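Local structure of thiamine-monophosphate kinase (Stenotrophomonas maltophilia, 6XEP) at residues Leu56-Gly59 with Val60-Val64; Gly173-Arg176 with Leu177-Gly181; Asp112-Phe115 with Ala116-Gln120; Ile252-Ala255 with Leu256-Leu260. The protein probably catalyses the ATP-dependent phosphorylation of thiamine monophosphate to thiamine diphosphate, the active form of vitamin B1. All coordinates share one frame; numbering follows the deposited sequence.

Contact 1 (Leu56-Gly59 with Val60-Val64); sequences LNSG and VHFPV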
# COMPACT_ATOMS: atom_id res chain seq x y z
N LEU A 56 8.41 -0.95 -5.90
CA LEU A 56 9.69 -0.88 -6.60
C LEU A 56 10.75 -1.41 -5.66
O LEU A 56 10.89 -0.92 -4.53
CB LEU A 56 10.02 0.54 -7.06
CG LEU A 56 9.38 0.98 -8.39
CD1 LEU A 56 7.87 1.01 -8.34
CD2 LEU A 56 9.92 2.33 -8.81
N ASN A 57 11.50 -2.40 -6.12
CA ASN A 57 12.55 -3.05 -5.34
C ASN A 57 13.92 -2.73 -5.93
O ASN A 57 14.10 -2.78 -7.15
CB ASN A 57 12.34 -4.56 -5.33
CG ASN A 57 11.10 -4.93 -4.58
OD1 ASN A 57 10.85 -4.37 -3.52
ND2 ASN A 57 10.29 -5.84 -5.13
N SER A 58 14.87 -2.43 -5.03
CA SER A 58 16.23 -2.09 -5.42
C SER A 58 16.87 -3.23 -6.21
O SER A 58 16.78 -4.40 -5.84
CB SER A 58 17.06 -1.79 -4.16
OG SER A 58 18.42 -1.52 -4.48
N GLY A 59 17.51 -2.86 -7.33
CA GLY A 59 18.10 -3.84 -8.21
C GLY A 59 17.14 -4.49 -9.19
O GLY A 59 17.60 -5.09 -10.17
N VAL A 60 15.84 -4.39 -8.95
CA VAL A 60 14.81 -4.99 -9.80
C VAL A 60 14.18 -3.91 -10.66
O VAL A 60 14.33 -3.90 -11.88
CB VAL A 60 13.75 -5.72 -8.96
CG1 VAL A 60 12.67 -6.36 -9.88
CG2 VAL A 60 14.40 -6.80 -8.11
N HIS A 61 13.49 -2.97 -10.02
CA HIS A 61 12.78 -1.93 -10.75
C HIS A 61 13.63 -0.69 -10.95
O HIS A 61 13.23 0.21 -11.70
CB HIS A 61 11.48 -1.57 -10.01
CG HIS A 61 10.59 -2.76 -9.79
ND1 HIS A 61 10.71 -3.58 -8.70
CD2 HIS A 61 9.60 -3.28 -10.55
CE1 HIS A 61 9.83 -4.56 -8.78
NE2 HIS A 61 9.13 -4.39 -9.89
N PHE A 62 14.79 -0.62 -10.29
CA PHE A 62 15.71 0.49 -10.50
C PHE A 62 17.11 -0.01 -10.18
O PHE A 62 17.28 -0.81 -9.24
CB PHE A 62 15.38 1.73 -9.65
CG PHE A 62 15.27 1.47 -8.16
CD1 PHE A 62 16.38 1.63 -7.33
CD2 PHE A 62 14.05 1.14 -7.58
CE1 PHE A 62 16.28 1.41 -5.95
CE2 PHE A 62 13.94 0.92 -6.21
CZ PHE A 62 15.06 1.08 -5.39
N PRO A 63 18.11 0.39 -10.96
CA PRO A 63 19.49 0.02 -10.62
C PRO A 63 19.86 0.52 -9.24
O PRO A 63 19.35 1.54 -8.77
CB PRO A 63 20.32 0.69 -11.72
CG PRO A 63 19.36 0.78 -12.90
CD PRO A 63 18.00 1.05 -12.27
N VAL A 64 20.73 -0.22 -8.56
CA VAL A 64 21.01 0.09 -7.16
C VAL A 64 21.60 1.49 -7.02
O VAL A 64 21.35 2.18 -6.02
CB VAL A 64 21.92 -0.98 -6.54
CG1 VAL A 64 22.37 -0.56 -5.15
CG2 VAL A 64 21.16 -2.31 -6.45
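The carbonyl oxygen of Asn57 is gripped by two backbone N-H groups of the turn that follows it. His61 N lies in the plane of that carbonyl, 2.9 Å from Asn57 O, whereas Val60 N comes from above the plane, 39° out of it, at 3.0 Å from Asn57 O. The imidazole of His61 then reaches back to the strand: Asn57 N donates to His61 ND1 over 2.9 Å in a nearly straight bond, although the donor is tilted from the ring plane. His61 ND1 is thus the acceptor for the strand backbone, while the other ring nitrogen, NE2, is bonded to Thr131 OG1 of the second subunit. The Asn57 amide runs alongside the imidazole with the planes 60° apart, and its OD1 is bonded to Ser136 of the neighbouring strand. Phe62 presents a ring face to Ser58. With CG held between the backbone N and the carbonyl carbon (chi1 55°), the Phe62 ring receives Ser58 CA over that face in a CH-pi contact, 3.8 Å from the centroid. Gly59, which takes a positive phi here, closes the turn with a bond from Gly59 N to Phe62 O at 2.8 Å. Val64 CG2 packs on Ser58 OG at 3.5 Å. Together these bonds make a tight reversal at the end of strand 48-57 in the PurM-like N-terminal domain, placing His61, a predicted substrate-binding residue, at the subunit interface.

Contact 2 (Gly173-Arg176 with Leu177-Gly181); sequences GALR and LWQQG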
# COMPACT_ATOMS: atom_id res chain seq x y z
N GLY A 173 16.11 2.69 -23.97
CA GLY A 173 17.38 3.11 -24.53
C GLY A 173 18.41 3.46 -23.47
O GLY A 173 19.56 3.03 -23.54
N ALA A 174 18.00 4.25 -22.47
CA ALA A 174 18.91 4.54 -21.36
C ALA A 174 19.36 3.26 -20.66
O ALA A 174 20.53 3.12 -20.31
CB ALA A 174 18.25 5.49 -20.36
N LEU A 175 18.42 2.33 -20.42
CA LEU A 175 18.77 1.07 -19.76
C LEU A 175 19.80 0.30 -20.58
O LEU A 175 20.78 -0.23 -20.04
CB LEU A 175 17.52 0.23 -19.53
CG LEU A 175 17.64 -0.96 -18.56
CD1 LEU A 175 17.93 -0.46 -17.14
CD2 LEU A 175 16.39 -1.84 -18.58
N ARG A 176 19.61 0.24 -21.90
CA ARG A 176 20.56 -0.46 -22.76
C ARG A 176 21.94 0.20 -22.71
O ARG A 176 22.96 -0.49 -22.61
CB ARG A 176 20.05 -0.50 -24.20
CG ARG A 176 19.10 -1.63 -24.53
CD ARG A 176 18.55 -1.39 -25.92
NE ARG A 176 17.65 -2.44 -26.39
CZ ARG A 176 17.92 -3.23 -27.41
NH1 ARG A 176 19.08 -3.10 -28.06
NH2 ARG A 176 17.05 -4.15 -27.79
N LEU A 177 21.98 1.53 -22.85
CA LEU A 177 23.27 2.22 -22.76
C LEU A 177 23.93 1.97 -21.41
O LEU A 177 25.15 1.74 -21.34
CB LEU A 177 23.09 3.72 -23.00
CG LEU A 177 22.65 4.07 -24.42
CD1 LEU A 177 22.21 5.52 -24.46
CD2 LEU A 177 23.79 3.84 -25.41
N TRP A 178 23.15 1.98 -20.34
CA TRP A 178 23.71 1.68 -19.02
C TRP A 178 24.27 0.26 -18.96
O TRP A 178 25.38 0.05 -18.46
CB TRP A 178 22.63 1.91 -17.95
CG TRP A 178 22.98 1.41 -16.58
CD1 TRP A 178 23.82 2.00 -15.68
CD2 TRP A 178 22.45 0.25 -15.95
NE1 TRP A 178 23.85 1.25 -14.52
CE2 TRP A 178 23.03 0.17 -14.67
CE3 TRP A 178 21.57 -0.75 -16.35
CZ2 TRP A 178 22.73 -0.88 -13.78
CZ3 TRP A 178 21.26 -1.78 -15.47
CH2 TRP A 178 21.85 -1.83 -14.20
N GLN A 179 23.55 -0.72 -19.51
CA GLN A 179 24.03 -2.10 -19.50
C GLN A 179 25.29 -2.28 -20.34
O GLN A 179 26.15 -3.10 -20.01
CB GLN A 179 22.93 -3.04 -19.99
CG GLN A 179 21.72 -3.10 -19.08
CD GLN A 179 20.48 -3.67 -19.76
OE1 GLN A 179 20.40 -3.73 -20.99
NE2 GLN A 179 19.50 -4.08 -18.96
N GLN A 180 25.40 -1.53 -21.43
CA GLN A 180 26.58 -1.58 -22.27
C GLN A 180 27.75 -0.82 -21.68
O GLN A 180 28.84 -0.84 -22.26
CB GLN A 180 26.26 -1.04 -23.66
CG GLN A 180 25.16 -1.80 -24.34
CD GLN A 180 24.67 -1.13 -25.60
OE1 GLN A 180 25.15 -0.05 -25.98
NE2 GLN A 180 23.72 -1.76 -26.28
N GLY A 181 27.54 -0.14 -20.55
CA GLY A 181 28.61 0.60 -19.92
C GLY A 181 28.78 2.02 -20.41
O GLY A 181 29.80 2.65 -20.13
O HOH W 1 21.65 -1.69 -27.76
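Leu175 and Trp178 lie side by side and point the same way from the last turns of helix 170-179, which ends in a Schellman motif at Gly181. Both side chains have CG anti to the backbone N (chi1 -166° and 170°), which carries the leucine branch along the benzo part of the indole. The touch is made by Leu175 CD1 against Trp178 CE3, 3.7 Å apart and oblique to the ring. Leu175 O lies in the indole plane at the ring's edge, and the pyrrole side of the ring system is fixed by NE1, which is bonded to Glu65. Gln179, four residues on, crosses the same leucine at a slant: its amide nitrogen, Gln179 NE2, rests 3.7 Å from Leu175 CG, a contact of van der Waals packing. Leu177 turns to a different side, where Leu177 CG sits 3.4 Å from Gly173 O and the side chain packs on Leu183 and Leu197.

Four i to i+4 backbone bonds hold this spacing, among them Leu177 N to Gly173 O at 2.9 Å. At the C-terminal end Gly181 takes a positive phi of 88° and returns its N-H to Trp178 O, Gly181 N lying 3.0 Å from that oxygen and closing the helix.

Arg176 and Gln180 meet through a water. The arginine is stretched from CG to NE, and its NH2 forms a salt bridge with Asp267 of helix 262-271. Arg176 NH1 donates to a water in the guanidinium plane, 2.9 Å away, and that water also accepts a weak bond from Gln180 NE2.

Contact 3 (Asp112-Phe115 with Ala116-Gln120); sequences DGFF and ALADQ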
# COMPACT_ATOMS: atom_id res chain seq x y z
N ASP A 112 12.21 14.77 -1.34
CA ASP A 112 12.32 15.80 -2.37
C ASP A 112 11.69 15.34 -3.68
O ASP A 112 10.91 16.07 -4.31
CB ASP A 112 13.79 16.16 -2.62
CG ASP A 112 14.36 17.08 -1.56
OD1 ASP A 112 13.60 17.62 -0.73
OD2 ASP A 112 15.60 17.25 -1.59
N GLY A 113 12.02 14.12 -4.12
CA GLY A 113 11.54 13.67 -5.40
C GLY A 113 10.08 13.29 -5.38
O GLY A 113 9.34 13.57 -6.32
N PHE A 114 9.67 12.65 -4.28
CA PHE A 114 8.28 12.29 -4.09
C PHE A 114 7.39 13.53 -4.15
O PHE A 114 6.42 13.59 -4.92
CB PHE A 114 8.12 11.55 -2.77
CG PHE A 114 6.80 10.87 -2.62
CD1 PHE A 114 5.72 11.56 -2.11
CD2 PHE A 114 6.62 9.56 -3.02
CE1 PHE A 114 4.49 10.95 -1.99
CE2 PHE A 114 5.40 8.95 -2.89
CZ PHE A 114 4.34 9.65 -2.38
N PHE A 115 7.70 14.54 -3.33
CA PHE A 115 6.87 15.73 -3.27
C PHE A 115 7.02 16.58 -4.52
O PHE A 115 6.06 17.25 -4.91
CB PHE A 115 7.20 16.59 -2.04
CG PHE A 115 6.85 15.93 -0.74
CD1 PHE A 115 5.54 15.53 -0.48
CD2 PHE A 115 7.83 15.71 0.23
CE1 PHE A 115 5.21 14.93 0.73
CE2 PHE A 115 7.50 15.11 1.45
CZ PHE A 115 6.19 14.72 1.69
N ALA A 116 8.19 16.57 -5.16
CA ALA A 116 8.31 17.33 -6.40
C ALA A 116 7.25 16.89 -7.40
O ALA A 116 6.60 17.72 -8.03
CB ALA A 116 9.70 17.18 -7.01
N LEU A 117 7.05 15.58 -7.53
CA LEU A 117 6.03 15.07 -8.44
C LEU A 117 4.63 15.14 -7.83
O LEU A 117 3.68 15.54 -8.51
CB LEU A 117 6.36 13.63 -8.84
CG LEU A 117 5.34 12.96 -9.75
CD1 LEU A 117 5.20 13.71 -11.06
CD2 LEU A 117 5.77 11.50 -9.99
N ALA A 118 4.49 14.78 -6.55
CA ALA A 118 3.18 14.77 -5.91
C ALA A 118 2.52 16.14 -5.96
O ALA A 118 1.31 16.24 -6.21
CB ALA A 118 3.30 14.31 -4.46
N ASP A 119 3.29 17.20 -5.69
CA ASP A 119 2.73 18.55 -5.69
C ASP A 119 2.17 18.94 -7.05
O ASP A 119 1.20 19.70 -7.13
CB ASP A 119 3.79 19.58 -5.27
CG ASP A 119 4.19 19.42 -3.82
OD1 ASP A 119 3.58 18.57 -3.12
OD2 ASP A 119 5.12 20.14 -3.37
N GLN A 120 2.79 18.46 -8.13
CA GLN A 120 2.31 18.81 -9.46
C GLN A 120 0.93 18.26 -9.76
O GLN A 120 0.25 18.76 -10.66
CB GLN A 120 3.28 18.29 -10.52
CG GLN A 120 4.56 19.06 -10.62
CD GLN A 120 5.51 18.41 -11.61
OE1 GLN A 120 5.09 17.98 -12.68
NE2 GLN A 120 6.78 18.33 -11.26
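This is an i to i+4 contact within helix 104-120, the helix of the beta-alpha-beta unit that connects strands 89-99 and 124-132 of the N-terminal domain, and its side chains are spread over several faces of the helix. Phe114 and Ala118 meet on one of these, where Phe114 CE1 lies 4.3 Å from Ala118 CB, oblique to the ring. Ala118 CB also sits 3.2 Å from Phe114 O and packs on Leu76 and Ile123. The backbone bond here is the shortest of the four that cross the contact: Ala118 N lies in the plane of the Phe114 carbonyl, 2.8 Å from Phe114 O. By contrast, Leu117 N reaches Gly113 O at 3.3 Å, with the donor tilted 32° from the carbonyl plane.

One residue along, Asp119 has CG anti to its own carbonyl carbon (chi1 -67°), a torsion that brings the carboxylate back beside the preceding turn, with Asp119 CG 3.1 Å from Phe115 O. The bond to that oxygen comes from the backbone, Asp119 N lying 2.9 Å from Phe115 O. The two side chains barely meet, Phe115 CB and Asp119 OD1 being 4.3 Å apart, but both engage Arg23 of helix 17-24, which pairs with Asp119 in a salt bridge and makes a cation-pi contact with the Phe115 ring. The guanidinium would probably offset the clustering of carboxylate and carbonyl oxygens at this point, and charge and aromatic surface together pin helix 17-24 to helix 104-120.

Contact 4 (Ile252-Ala255 with Leu256-Leu260); sequences ISHA and LRELL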
# COMPACT_ATOMS: atom_id res chain seq x y z
N ILE A 252 9.61 8.73 -31.89
CA ILE A 252 10.93 8.38 -31.39
C ILE A 252 11.69 9.67 -31.14
O ILE A 252 11.77 10.54 -32.02
CB ILE A 252 11.66 7.44 -32.37
CG1 ILE A 252 10.96 6.07 -32.35
CG2 ILE A 252 13.13 7.27 -31.99
CD1 ILE A 252 11.40 5.10 -33.40
N SER A 253 12.21 9.82 -29.92
CA SER A 253 12.84 11.07 -29.54
C SER A 253 14.13 11.30 -30.32
O SER A 253 14.73 10.37 -30.88
CB SER A 253 13.14 11.09 -28.04
OG SER A 253 14.20 10.22 -27.72
N HIS A 254 14.54 12.57 -30.36
CA HIS A 254 15.83 12.92 -30.96
C HIS A 254 16.95 12.09 -30.36
O HIS A 254 17.75 11.49 -31.08
CB HIS A 254 16.09 14.41 -30.74
CG HIS A 254 17.38 14.89 -31.32
ND1 HIS A 254 17.51 15.26 -32.64
CD2 HIS A 254 18.60 15.07 -30.75
CE1 HIS A 254 18.75 15.65 -32.87
NE2 HIS A 254 19.43 15.54 -31.74
N ALA A 255 17.00 12.03 -29.02
CA ALA A 255 18.10 11.36 -28.35
C ALA A 255 18.12 9.87 -28.64
O ALA A 255 19.18 9.28 -28.86
CB ALA A 255 18.02 11.61 -26.84
N LEU A 256 16.94 9.23 -28.63
CA LEU A 256 16.89 7.80 -28.90
C LEU A 256 17.36 7.52 -30.32
O LEU A 256 18.18 6.63 -30.54
CB LEU A 256 15.47 7.27 -28.68
CG LEU A 256 15.36 5.74 -28.79
CD1 LEU A 256 16.28 5.08 -27.77
CD2 LEU A 256 13.93 5.25 -28.61
N ARG A 257 16.89 8.31 -31.28
CA ARG A 257 17.35 8.10 -32.65
C ARG A 257 18.85 8.39 -32.79
O ARG A 257 19.53 7.71 -33.56
CB ARG A 257 16.53 8.97 -33.61
CG ARG A 257 16.19 8.27 -34.90
CD ARG A 257 15.45 9.17 -35.87
NE ARG A 257 14.00 9.21 -35.70
CZ ARG A 257 13.16 8.24 -36.09
NH1 ARG A 257 13.63 7.13 -36.64
NH2 ARG A 257 11.86 8.39 -35.92
N GLU A 258 19.37 9.36 -32.03
CA GLU A 258 20.78 9.73 -32.17
C GLU A 258 21.71 8.70 -31.54
O GLU A 258 22.81 8.47 -32.07
CB GLU A 258 21.02 11.10 -31.55
CG GLU A 258 22.33 11.72 -31.94
CD GLU A 258 22.32 12.26 -33.36
OE1 GLU A 258 23.41 12.39 -33.95
OE2 GLU A 258 21.22 12.56 -33.88
N LEU A 259 21.32 8.09 -30.42
CA LEU A 259 22.25 7.30 -29.62
C LEU A 259 22.12 5.80 -29.82
O LEU A 259 23.04 5.06 -29.45
CB LEU A 259 22.08 7.63 -28.13
CG LEU A 259 22.46 9.05 -27.72
CD1 LEU A 259 22.30 9.23 -26.21
CD2 LEU A 259 23.88 9.39 -28.17
N LEU A 260 21.00 5.33 -30.35
CA LEU A 260 20.80 3.91 -30.62
C LEU A 260 20.65 3.70 -32.12
O LEU A 260 20.15 4.57 -32.84
CB LEU A 260 19.56 3.36 -29.88
CG LEU A 260 19.75 2.98 -28.41
CD1 LEU A 260 19.97 4.21 -27.53
CD2 LEU A 260 18.58 2.16 -27.92
O HOH W 2 9.53 10.09 -34.28
O HOH W 3 18.64 12.14 -33.67
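Ser253 holds OG between its backbone N and carbonyl carbon (chi1 72°), and this turns the hydroxyl oxygen over the first turn of helix 254-259. Ser253 is the N-cap residue, and its OG accepts the capping bond: Leu256 N donates to Ser253 OG at 3.1 Å with an N-H...O angle of 162°. Asp170 OD1, on helix 170-179, is hydrogen-bonded to the same hydroxyl and ties the cap to the neighbouring helix. The serine carbonyl starts the regular pattern, Ser253 O accepting from Arg257 N at 3.0 Å.

Ile252, just before the cap, folds back against the helix. Ile252 CG2 meets Leu256 CD2 at 4.0 Å, the two chains passing at a slant, and both residues also pack on helix 262-271. The Arg257 chain, bent at chi3, crosses the isoleucine at about a right angle and lays a guanidinium face over Ile252 CB, with Arg257 NH2 3.7 Å from that carbon. A water at the edge of the guanidinium accepts from Ile252 N and, weakly, from Arg257 NH2.

On the exposed side His254 and Glu258 run side by side in the same direction. Their ring and carboxylate planes are 20° apart, and His254 NE2 and Glu258 OE2 are 4.1 Å apart. A second water links the carboxylate to the helix backbone: it lies over one face of the imidazole, offset toward its rim, and donates to both His254 O, at 2.8 Å, and Glu258 OE2, at 2.6 Å.

All four contacts are local and follow one another along the chain without nesting or crossing. Contact 1 closes the turn after strand 48-57, and contact 3 is wound within helix 104-120 on the same N-terminal domain, their nearest atoms about 10 Å apart. In the C-terminal domain, contact 2 ends helix 170-179 and contact 4 spans the short helix 254-259 from its N-cap. Two touches tie these places together. Pro63 CB of contact 1 packs on Trp178 CZ2 of contact 2 at 3.5 Å, bridging the two domains, and Gly173 CA of contact 2 meets Leu260 CD2 of contact 4 at 3.7 Å. Contact 3 touches none of the others.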